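Local atomic coordinates of short afifavidin (Afifella pfennigii, PDB entry 6HDT), a protein that forms a strong non-covalent complex with biotin and with 2-iminobiotin, although its exact biological role is still obscure. Residues D27-T32 with G43-N48; Y59-L64 with F72-D77; I102-N107 with D123-V128. One frame throughout, in Å; residues are numbered along the deposited sequence.

Contact 1: D27-T32 with G43-N48; sequences DGSTMT and GFYVNN. With BTN (biotin), chain E.
Ser29 OG takes the backbone N-H of Asn48 in an almost straight hydrogen bond (2.8 Å, 178° at the hydrogen) and itself donates a hydrogen bond to the ureido oxygen O3 of biotin, 2.7 Å from OG. The same O3 accepts from Tyr45 OH at 2.7 Å, lying at the edge of the tyrosine ring, so one hydroxyl from each segment grips it; Asn25 ND2 is also bonded to biotin. Tyr45 reaches O3 because its CG stands anti to the backbone N (chi1 -159°). Asn47 OD1 receives the ureido N2-H of biotin at 2.9 Å and is itself held by the backbone N of Ala49. Further out, in one of the two conformers of Asn48, ND2 can also donate to Gly28 O (2.9 Å), a less certain tie between the two loop ends. Beyond these loops the strands run antiparallel, with two backbone bonds in each of the hydrogen-bonded pairs Thr30-Val46 and Thr32-Phe44. On the side of Met31 and Tyr45, Met31 CB packs 3.5 Å from Tyr45 CD2, and SD approaches the edge of that ring, a Met-aromatic contact. Thr30 O lies over one face of the Tyr45 ring, toward its rim. Across the sheet, the Phe44 side chain meets that of Thr32 at a slant, Phe44 CZ 3.5 Å from Thr32 OG1, while Thr30 and Val46 lie side by side. This hairpin of strands 30-35 and 40-46 is flanked in the barrel by strands 20-24 and 58-66, and inside it Met31 and Tyr45 touch side chains of strands 69-77 and 117-127.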
loop_
_atom_site.group_PDB
_atom_site.type_symbol
_atom_site.label_atom_id
_atom_site.label_comp_id
_atom_site.label_asym_id
_atom_site.label_seq_id
_atom_site.Cartn_x
_atom_site.Cartn_y
_atom_site.Cartn_z
ATOM N N ASP A 27 -17.836 -8.126 3.103
ATOM C CA ASP A 27 -17.731 -9.552 3.276
ATOM C C ASP A 27 -17.439 -9.963 4.708
ATOM O O ASP A 27 -17.189 -11.132 4.959
ATOM C CB ASP A 27 -16.654 -10.115 2.356
ATOM C CG ASP A 27 -17.049 -10.027 0.895
ATOM O OD1 ASP A 27 -18.163 -10.486 0.560
ATOM O OD2 ASP A 27 -16.256 -9.491 0.096
ATOM N N GLY A 28 -17.470 -9.013 5.640
ATOM C CA GLY A 28 -17.217 -9.299 7.056
ATOM C C GLY A 28 -15.757 -9.425 7.475
ATOM O O GLY A 28 -15.475 -9.813 8.618
ATOM N N SER A 29 -14.827 -9.108 6.574
ATOM C CA SER A 29 -13.422 -8.985 6.988
ATOM C C SER A 29 -13.351 -7.771 7.921
ATOM O O SER A 29 -14.156 -6.821 7.808
ATOM C CB SER A 29 -12.453 -8.887 5.809
ATOM O OG SER A 29 -12.573 -10.054 4.998
ATOM N N THR A 30 -12.459 -7.868 8.894
ATOM C CA THR A 30 -12.275 -6.801 9.859
ATOM C C THR A 30 -10.830 -6.330 9.845
ATOM O O THR A 30 -9.852 -7.082 9.506
ATOM C CB THR A 30 -12.668 -7.233 11.294
ATOM O OG1 THR A 30 -11.998 -8.441 11.652
ATOM C CG2 THR A 30 -14.177 -7.461 11.399
ATOM N N MET A 31 -10.671 -5.084 10.240
ATOM C CA MET A 31 -9.346 -4.581 10.469
ATOM C C MET A 31 -9.381 -3.527 11.534
ATOM O O MET A 31 -10.411 -2.865 11.744
ATOM C CB MET A 31 -8.756 -4.049 9.165
ATOM C CG MET A 31 -9.436 -2.811 8.622
ATOM S SD MET A 31 -8.585 -2.085 7.204
ATOM C CE MET A 31 -9.731 -0.724 6.970
ATOM N N THR A 32 -8.231 -3.341 12.157
ATOM C CA THR A 32 -8.029 -2.213 13.027
ATOM C C THR A 32 -6.910 -1.347 12.457
ATOM O O THR A 32 -5.877 -1.844 12.015
ATOM C CB THR A 32 -7.740 -2.653 14.484
ATOM O OG1 THR A 32 -8.869 -3.341 15.027
ATOM C CG2 THR A 32 -7.398 -1.459 15.358
ATOM N N GLY A 43 -1.663 -1.580 11.789
ATOM C CA GLY A 43 -2.802 -2.302 12.307
ATOM C C GLY A 43 -2.670 -3.775 11.982
ATOM O O GLY A 43 -1.558 -4.295 11.855
ATOM N N PHE A 44 -3.825 -4.396 11.824
ATOM C CA PHE A 44 -3.986 -5.801 11.451
ATOM C C PHE A 44 -5.294 -6.001 10.693
ATOM O O PHE A 44 -6.233 -5.182 10.778
ATOM C CB PHE A 44 -3.925 -6.729 12.671
ATOM C CG PHE A 44 -5.150 -6.675 13.549
ATOM C CD1 PHE A 44 -6.267 -7.475 13.296
ATOM C CD2 PHE A 44 -5.173 -5.827 14.647
ATOM C CE1 PHE A 44 -7.392 -7.408 14.112
ATOM C CE2 PHE A 44 -6.272 -5.780 15.471
ATOM C CZ PHE A 44 -7.389 -6.560 15.204
ATOM N N TYR A 45 -5.325 -7.094 9.937
ATOM C CA TYR A 45 -6.414 -7.424 9.047
ATOM C C TYR A 45 -6.846 -8.845 9.231
ATOM O O TYR A 45 -6.015 -9.752 9.248
ATOM C CB TYR A 45 -5.995 -7.210 7.598
ATOM C CG TYR A 45 -7.145 -7.035 6.636
ATOM C CD1 TYR A 45 -7.772 -8.128 6.059
ATOM C CD2 TYR A 45 -7.591 -5.759 6.290
ATOM C CE1 TYR A 45 -8.836 -7.964 5.160
ATOM C CE2 TYR A 45 -8.640 -5.587 5.405
ATOM C CZ TYR A 45 -9.255 -6.695 4.826
ATOM O OH TYR A 45 -10.307 -6.566 3.961
ATOM N N VAL A 46 -8.151 -9.047 9.335
ATOM C CA VAL A 46 -8.688 -10.397 9.450
ATOM C C VAL A 46 -9.588 -10.664 8.278
ATOM O O VAL A 46 -10.666 -10.076 8.146
ATOM C CB VAL A 46 -9.402 -10.674 10.776
ATOM C CG1 VAL A 46 -9.949 -12.109 10.790
ATOM C CG2 VAL A 46 -8.442 -10.468 11.937
ATOM N N ASN A 47 -9.122 -11.557 7.412
ATOM C CA ASN A 47 -9.857 -11.923 6.215
ATOM C C ASN A 47 -10.959 -12.931 6.539
ATOM O O ASN A 47 -10.698 -13.972 7.146
ATOM C CB ASN A 47 -8.897 -12.450 5.145
ATOM C CG ASN A 47 -9.609 -13.085 3.983
ATOM O OD1 ASN A 47 -10.599 -12.557 3.498
ATOM N ND2 ASN A 47 -9.097 -14.234 3.513
ATOM N N ASN A 48 -12.187 -12.584 6.165
ATOM C CA ASN A 48 -13.286 -13.499 6.371
ATOM C C ASN A 48 -14.038 -13.742 5.012
ATOM O O ASN A 48 -15.064 -14.413 4.968
ATOM C CB ASN A 48 -14.126 -13.005 7.600
ATOM C CG ASN A 48 -13.271 -12.831 8.911
ATOM O OD1 ASN A 48 -12.484 -13.708 9.294
ATOM N ND2 ASN A 48 -13.446 -11.693 9.605
HETATM C C11 BTN E . -5.150 -15.075 -0.408
HETATM O O11 BTN E . -4.220 -15.072 -1.237
HETATM O O12 BTN E . -6.217 -15.701 -0.610
HETATM C C10 BTN E . -4.951 -14.269 0.864
HETATM C C9 BTN E . -6.249 -13.663 1.394
HETATM C C8 BTN E . -6.771 -12.531 0.504
HETATM C C7 BTN E . -8.118 -11.967 0.949
HETATM C C2 BTN E . -8.536 -10.842 0.008
HETATM S S1 BTN E . -7.661 -9.303 0.225
HETATM C C6 BTN E . -8.856 -8.423 -0.738
HETATM C C5 BTN E . -10.196 -9.036 -0.372
HETATM N N1 BTN E . -10.814 -8.383 0.748
HETATM C C3 BTN E . -10.948 -9.122 1.848
HETATM O O3 BTN E . -11.487 -8.729 2.897
HETATM N N2 BTN E . -10.409 -10.343 1.596
HETATM C C4 BTN E . -9.999 -10.445 0.204
#

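Contact 2: Y59-L64 with F72-D77; sequences YPLVGL and FTVAWD. With BTN (biotin), chain E.
Strands 59-64 and 72-75 run antiparallel at 155°, and the hydrogen-bonded pair Val62-Thr73 exchanges both of its backbone bonds, Val62 N to Thr73 O at 3.1 Å and Thr73 N to Val62 O at 2.8 Å. Toward residue 76 the strands part, and a water donates to both Pro60 O and Ala75 O, bridging them. There Trp76, centre of an inverse gamma turn, directs its six-membered ring edge at the face of Tyr59 in a T-shaped stack, centroids 5.0 Å apart and planes at 61°. With Trp76 CG anti to the carbonyl carbon (chi1 -61°), the indole is set between ligand and strand: biotin C9 lies over one face, 3.6 Å above the plane, and Val74 CG1 over the opposite one. Val74 CG1 also meets Tyr59 CB, while the other methyl, Val74 CG2, packs 3.5 Å from Leu61 CB. Both methyls of Leu61 reach Phe72, Leu61 CD1 lying 3.7 Å from Phe72 CB. The polar ends are held from outside, Trp76 NE1 by Thr87 and Tyr59 OH by Ala81 O. Val62 and Thr73 pack on the second subunit. This is a beta hairpin of the avidin barrel, in which Trp76 forms a wall of the biotin pocket against the ligand's aliphatic tail.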
loop_
_atom_site.group_PDB
_atom_site.type_symbol
_atom_site.label_atom_id
_atom_site.label_comp_id
_atom_site.label_asym_id
_atom_site.label_seq_id
_atom_site.Cartn_x
_atom_site.Cartn_y
_atom_site.Cartn_z
ATOM N N TYR A 59 -3.419 -10.628 10.258
ATOM C CA TYR A 59 -2.210 -10.362 9.477
ATOM C C TYR A 59 -1.774 -8.911 9.656
ATOM O O TYR A 59 -2.614 -7.987 9.759
ATOM C CB TYR A 59 -2.438 -10.698 8.011
ATOM C CG TYR A 59 -2.565 -12.177 7.797
ATOM C CD1 TYR A 59 -3.767 -12.842 8.002
ATOM C CD2 TYR A 59 -1.453 -12.933 7.427
ATOM C CE1 TYR A 59 -3.869 -14.234 7.844
ATOM C CE2 TYR A 59 -1.561 -14.303 7.247
ATOM C CZ TYR A 59 -2.760 -14.949 7.469
ATOM O OH TYR A 59 -2.845 -16.317 7.283
ATOM N N PRO A 60 -0.459 -8.686 9.730
ATOM C CA PRO A 60 0.042 -7.314 9.859
ATOM C C PRO A 60 -0.374 -6.444 8.678
ATOM O O PRO A 60 -0.478 -6.914 7.543
ATOM C CB PRO A 60 1.566 -7.484 9.926
ATOM C CG PRO A 60 1.787 -8.930 10.250
ATOM C CD PRO A 60 0.634 -9.675 9.669
ATOM N N LEU A 61 -0.655 -5.175 8.964
ATOM C CA LEU A 61 -0.900 -4.208 7.897
ATOM C C LEU A 61 -0.068 -2.938 8.114
ATOM O O LEU A 61 0.167 -2.533 9.256
ATOM C CB LEU A 61 -2.397 -3.970 7.699
ATOM C CG LEU A 61 -3.238 -2.848 8.304
ATOM C CD1 LEU A 61 -2.834 -1.434 7.921
ATOM C CD2 LEU A 61 -4.669 -3.099 7.873
ATOM N N VAL A 62 0.436 -2.374 7.002
ATOM C CA VAL A 62 1.192 -1.108 7.021
ATOM C C VAL A 62 0.791 -0.205 5.875
ATOM O O VAL A 62 0.456 -0.662 4.801
ATOM C CB VAL A 62 2.717 -1.319 6.998
ATOM C CG1 VAL A 62 3.124 -2.238 8.140
ATOM C CG2 VAL A 62 3.186 -1.832 5.652
ATOM N N GLY A 63 0.771 1.099 6.122
ATOM C CA GLY A 63 0.378 2.010 5.069
ATOM C C GLY A 63 0.745 3.429 5.405
ATOM O O GLY A 63 1.528 3.693 6.333
ATOM N N LEU A 64 0.189 4.335 4.611
ATOM C CA LEU A 64 0.307 5.763 4.842
ATOM C C LEU A 64 -1.031 6.425 4.589
ATOM O O LEU A 64 -1.896 5.898 3.924
ATOM C CB LEU A 64 1.347 6.388 3.921
ATOM C CG LEU A 64 2.785 5.913 4.123
ATOM C CD1 LEU A 64 3.636 6.256 2.906
ATOM C CD2 LEU A 64 3.370 6.448 5.419
ATOM N N PHE A 72 -2.868 0.948 2.190
ATOM C CA PHE A 72 -2.235 0.000 3.086
ATOM C C PHE A 72 -2.094 -1.364 2.457
ATOM O O PHE A 72 -2.837 -1.745 1.559
ATOM C CB PHE A 72 -2.952 -0.119 4.431
ATOM C CG PHE A 72 -4.422 -0.441 4.326
ATOM C CD1 PHE A 72 -5.374 0.566 4.262
ATOM C CD2 PHE A 72 -4.857 -1.747 4.357
ATOM C CE1 PHE A 72 -6.716 0.260 4.175
ATOM C CE2 PHE A 72 -6.197 -2.066 4.260
ATOM C CZ PHE A 72 -7.146 -1.046 4.185
ATOM N N THR A 73 -1.088 -2.077 2.947
ATOM C CA THR A 73 -0.728 -3.382 2.397
ATOM C C THR A 73 -0.746 -4.461 3.462
ATOM O O THR A 73 -0.393 -4.191 4.598
ATOM C CB THR A 73 0.657 -3.308 1.758
ATOM O OG1 THR A 73 0.615 -2.368 0.696
ATOM C CG2 THR A 73 1.118 -4.653 1.211
ATOM N N VAL A 74 -1.151 -5.674 3.080
ATOM C CA VAL A 74 -1.082 -6.864 3.928
ATOM C C VAL A 74 -0.371 -7.975 3.123
ATOM O O VAL A 74 -0.779 -8.339 2.011
ATOM C CB VAL A 74 -2.472 -7.374 4.331
ATOM C CG1 VAL A 74 -2.381 -8.751 4.988
ATOM C CG2 VAL A 74 -3.179 -6.383 5.225
ATOM N N ALA A 75 0.694 -8.490 3.703
ATOM C CA ALA A 75 1.362 -9.669 3.164
ATOM C C ALA A 75 0.788 -10.922 3.856
ATOM O O ALA A 75 0.776 -10.994 5.098
ATOM C CB ALA A 75 2.841 -9.543 3.428
ATOM N N TRP A 76 0.311 -11.905 3.082
ATOM C CA TRP A 76 -0.461 -13.010 3.666
ATOM C C TRP A 76 0.448 -14.112 4.207
ATOM O O TRP A 76 0.444 -15.229 3.705
ATOM C CB TRP A 76 -1.511 -13.519 2.671
ATOM C CG TRP A 76 -2.479 -12.417 2.332
ATOM C CD1 TRP A 76 -2.502 -11.667 1.212
ATOM C CD2 TRP A 76 -3.525 -11.917 3.178
ATOM N NE1 TRP A 76 -3.521 -10.684 1.294
ATOM C CE2 TRP A 76 -4.170 -10.859 2.481
ATOM C CE3 TRP A 76 -4.027 -12.309 4.426
ATOM C CZ2 TRP A 76 -5.240 -10.161 3.026
ATOM C CZ3 TRP A 76 -5.079 -11.593 4.965
ATOM C CH2 TRP A 76 -5.687 -10.564 4.248
ATOM N N ASP A 77 1.213 -13.770 5.251
ATOM C CA ASP A 77 1.963 -14.732 6.025
ATOM C C ASP A 77 1.910 -14.340 7.504
ATOM O O ASP A 77 2.042 -13.172 7.860
ATOM C CB ASP A 77 3.398 -14.808 5.542
ATOM C CG ASP A 77 4.212 -15.818 6.324
ATOM O OD1 ASP A 77 3.960 -17.043 6.172
ATOM O OD2 ASP A 77 5.091 -15.387 7.103
HETATM C C11 BTN E . -5.150 -15.075 -0.408
HETATM O O11 BTN E . -4.220 -15.072 -1.237
HETATM O O12 BTN E . -6.217 -15.701 -0.610
HETATM C C10 BTN E . -4.951 -14.269 0.864
HETATM C C9 BTN E . -6.249 -13.663 1.394
HETATM C C8 BTN E . -6.771 -12.531 0.504
HETATM C C7 BTN E . -8.118 -11.967 0.949
HETATM C C2 BTN E . -8.536 -10.842 0.008
HETATM S S1 BTN E . -7.661 -9.303 0.225
HETATM C C6 BTN E . -8.856 -8.423 -0.738
HETATM C C5 BTN E . -10.196 -9.036 -0.372
HETATM N N1 BTN E . -10.814 -8.383 0.748
HETATM C C3 BTN E . -10.948 -9.122 1.848
HETATM O O3 BTN E . -11.487 -8.729 2.897
HETATM N N2 BTN E . -10.409 -10.343 1.596
HETATM C C4 BTN E . -9.999 -10.445 0.204
HETATM O O HOH W 1 1.260 -8.621 6.572
HETATM O O HOH W 2 1.393 -0.063 1.907
#

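Contact 3: I102-N107 with D123-V128; sequences IVTDWN and DTFTLV. With BTN (biotin), chain E.
The Trp106 indole turns its edge to Asp123 and one face to biotin, whose C6 lies over the centre of the ring system, 3.4 Å above its plane. At that edge Trp106 NE1 makes a weak, bent hydrogen bond to Asp123 OD1 (3.2 Å, 135° at the hydrogen), the ring and carboxylate planes being turned 50° apart. Trp106 CG lies between the backbone N and carbonyl carbon (chi1 53°), a setting that brings the indole beside Asp123. The Phe125 ring presents its edge to the other strand instead: Phe125 CE1 lies 3.6 Å from Thr104 OG1, and Ile102 O also lies near the ring plane. A third ring, that of Trp89, stands edge-to-face with Phe125 and also meets Trp106.

The carboxylate of Asp123 divides its oxygens. Asp123 OD2 accepts the ureido N1-H of biotin in a nearly straight bond of 2.9 Å and also the indole N-H of Trp89, whereas OD1 is held by Gln26 NE2 in addition to the weak Trp106 bond. These donors fix the rotation of the group and would be expected to stabilise its negative charge. Asp123 O is doubly bound as well, by Thr104 N and by Thr104 OG1, the latter 2.6 Å away. The antiparallel pairs Thr104-Asp123 and Ile102-Phe125 each carry two backbone bonds, and the side chains of Ile102 and Phe125 meet at CB. On the side of Val103 and Thr124, a water donates to Thr104 O.

Strands 99-110 and 117-127 thus form the last hairpin of the avidin-type barrel, and its inward side chains supply biotin with a hydrophobic wall at C6 and an aspartate acceptor for N1.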
loop_
_atom_site.group_PDB
_atom_site.type_symbol
_atom_site.label_atom_id
_atom_site.label_comp_id
_atom_site.label_asym_id
_atom_site.label_seq_id
_atom_site.Cartn_x
_atom_site.Cartn_y
_atom_site.Cartn_z
ATOM N N ILE A 102 -15.019 3.871 4.465
ATOM C CA ILE A 102 -13.861 3.925 3.579
ATOM C C ILE A 102 -14.189 3.165 2.299
ATOM O O ILE A 102 -14.457 1.965 2.340
ATOM C CB ILE A 102 -12.585 3.282 4.158
ATOM C CG1 ILE A 102 -12.362 3.655 5.636
ATOM C CG2 ILE A 102 -11.388 3.693 3.305
ATOM C CD1 ILE A 102 -11.238 2.880 6.294
ATOM N N VAL A 103 -14.125 3.861 1.170
ATOM C CA VAL A 103 -14.345 3.297 -0.147
ATOM C C VAL A 103 -12.954 3.002 -0.688
ATOM O O VAL A 103 -12.157 3.923 -0.841
ATOM C CB VAL A 103 -15.069 4.310 -1.057
ATOM C CG1 VAL A 103 -15.185 3.771 -2.472
ATOM C CG2 VAL A 103 -16.462 4.654 -0.507
ATOM N N THR A 104 -12.672 1.721 -0.968
ATOM C CA THR A 104 -11.364 1.338 -1.451
ATOM C C THR A 104 -11.447 0.468 -2.680
ATOM O O THR A 104 -12.451 -0.207 -2.918
ATOM C CB THR A 104 -10.571 0.532 -0.380
ATOM O OG1 THR A 104 -11.120 -0.795 -0.254
ATOM C CG2 THR A 104 -10.569 1.230 0.951
ATOM N N ASP A 105 -10.344 0.474 -3.427
ATOM C CA ASP A 105 -10.054 -0.534 -4.459
ATOM C C ASP A 105 -8.796 -1.274 -4.030
ATOM O O ASP A 105 -7.951 -0.734 -3.332
ATOM C CB ASP A 105 -9.796 0.112 -5.832
ATOM C CG ASP A 105 -11.045 0.737 -6.460
ATOM O OD1 ASP A 105 -12.164 0.321 -6.106
ATOM O OD2 ASP A 105 -10.890 1.582 -7.375
ATOM N N TRP A 106 -8.679 -2.529 -4.428
ATOM C CA TRP A 106 -7.525 -3.309 -3.999
ATOM C C TRP A 106 -7.013 -4.109 -5.125
ATOM O O TRP A 106 -7.756 -4.443 -6.052
ATOM C CB TRP A 106 -7.851 -4.233 -2.814
ATOM C CG TRP A 106 -9.041 -5.174 -2.959
ATOM C CD1 TRP A 106 -10.304 -4.989 -2.430
ATOM C CD2 TRP A 106 -9.080 -6.451 -3.634
ATOM N NE1 TRP A 106 -11.110 -6.036 -2.752
ATOM C CE2 TRP A 106 -10.385 -6.963 -3.468
ATOM C CE3 TRP A 106 -8.127 -7.233 -4.340
ATOM C CZ2 TRP A 106 -10.788 -8.172 -4.002
ATOM C CZ3 TRP A 106 -8.540 -8.459 -4.867
ATOM C CH2 TRP A 106 -9.851 -8.911 -4.695
ATOM N N ASN A 107 -5.717 -4.377 -5.023
ATOM C CA ASN A 107 -5.034 -5.293 -5.909
ATOM C C ASN A 107 -4.369 -6.358 -5.068
ATOM O O ASN A 107 -3.865 -6.045 -4.013
ATOM C CB ASN A 107 -3.953 -4.533 -6.668
ATOM C CG ASN A 107 -4.505 -3.611 -7.737
ATOM O OD1 ASN A 107 -5.350 -4.001 -8.540
ATOM N ND2 ASN A 107 -4.036 -2.373 -7.733
ATOM N N ASP A 123 -13.478 -2.967 -1.856
ATOM C CA ASP A 123 -14.010 -3.166 -0.517
ATOM C C ASP A 123 -14.465 -1.805 0.033
ATOM O O ASP A 123 -13.765 -0.778 -0.123
ATOM C CB ASP A 123 -12.974 -3.707 0.477
ATOM C CG ASP A 123 -12.631 -5.169 0.276
ATOM O OD1 ASP A 123 -13.371 -5.890 -0.443
ATOM O OD2 ASP A 123 -11.585 -5.590 0.857
ATOM N N THR A 124 -15.611 -1.838 0.690
ATOM C CA THR A 124 -16.134 -0.707 1.443
ATOM C C THR A 124 -16.165 -1.092 2.921
ATOM O O THR A 124 -16.822 -2.081 3.321
ATOM C CB THR A 124 -17.544 -0.335 0.985
ATOM O OG1 THR A 124 -17.491 -0.034 -0.410
ATOM C CG2 THR A 124 -18.041 0.899 1.732
ATOM N N PHE A 125 -15.464 -0.291 3.725
ATOM C CA PHE A 125 -15.315 -0.538 5.126
ATOM C C PHE A 125 -16.217 0.399 5.879
ATOM O O PHE A 125 -16.404 1.551 5.464
ATOM C CB PHE A 125 -13.881 -0.341 5.546
ATOM C CG PHE A 125 -12.924 -1.336 4.938
ATOM C CD1 PHE A 125 -12.318 -1.061 3.744
ATOM C CD2 PHE A 125 -12.657 -2.528 5.572
ATOM C CE1 PHE A 125 -11.399 -1.977 3.178
ATOM C CE2 PHE A 125 -11.774 -3.443 5.018
ATOM C CZ PHE A 125 -11.162 -3.163 3.817
ATOM N N THR A 126 -16.825 -0.104 6.944
ATOM C CA THR A 126 -17.595 0.786 7.832
ATOM C C THR A 126 -17.033 0.779 9.248
ATOM O O THR A 126 -16.585 -0.275 9.772
ATOM C CB THR A 126 -19.092 0.429 7.824
ATOM O OG1 THR A 126 -19.280 -0.880 8.356
ATOM C CG2 THR A 126 -19.656 0.463 6.399
ATOM N N LEU A 127 -17.068 1.960 9.875
ATOM C CA LEU A 127 -16.506 2.140 11.192
ATOM C C LEU A 127 -17.391 1.438 12.194
ATOM O O LEU A 127 -18.584 1.698 12.252
ATOM C CB LEU A 127 -16.432 3.630 11.553
ATOM C CG LEU A 127 -15.853 3.948 12.924
ATOM C CD1 LEU A 127 -14.387 3.511 13.024
ATOM C CD2 LEU A 127 -16.030 5.439 13.217
ATOM N N VAL A 128 -16.785 0.590 13.010
ATOM C CA VAL A 128 -17.470 -0.134 14.069
ATOM C C VAL A 128 -17.455 0.760 15.290
ATOM O O VAL A 128 -16.389 1.024 15.839
ATOM C CB VAL A 128 -16.709 -1.430 14.405
ATOM C CG1 VAL A 128 -17.343 -2.140 15.598
ATOM C CG2 VAL A 128 -16.655 -2.330 13.188
HETATM C C11 BTN E . -5.150 -15.075 -0.408
HETATM O O11 BTN E . -4.220 -15.072 -1.237
HETATM O O12 BTN E . -6.217 -15.701 -0.610
HETATM C C10 BTN E . -4.951 -14.269 0.864
HETATM C C9 BTN E . -6.249 -13.663 1.394
HETATM C C8 BTN E . -6.771 -12.531 0.504
HETATM C C7 BTN E . -8.118 -11.967 0.949
HETATM C C2 BTN E . -8.536 -10.842 0.008
HETATM S S1 BTN E . -7.661 -9.303 0.225
HETATM C C6 BTN E . -8.856 -8.423 -0.738
HETATM C C5 BTN E . -10.196 -9.036 -0.372
HETATM N N1 BTN E . -10.814 -8.383 0.748
HETATM C C3 BTN E . -10.948 -9.122 1.848
HETATM O O3 BTN E . -11.487 -8.729 2.897
HETATM N N2 BTN E . -10.409 -10.343 1.596
HETATM C C4 BTN E . -9.999 -10.445 0.204
HETATM O O HOH W 3 -15.262 0.249 -2.625
#

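How the contacts relate
From the N terminus, contact 1 closes first, joining strands 30-35 and 40-46 around the turn between them. Contact 2 follows, closing the hairpin of strands 58-66 and 69-77, and contact 3 closes that of strands 99-110 and 117-127. The three lie in series, with none enclosing or crossing another. Contacts 1 and 2 share a sheet border, where Tyr45 N and Gly43 O pair with Tyr59 O and Leu61 N. Contact 1 meets contact 3 across the barrel interior, where Met31 CE touches both Phe125 and Ile102. Contacts 2 and 3 do not touch each other, but biotin reaches all three, and contacts 2 and 3 each pack against the second subunit.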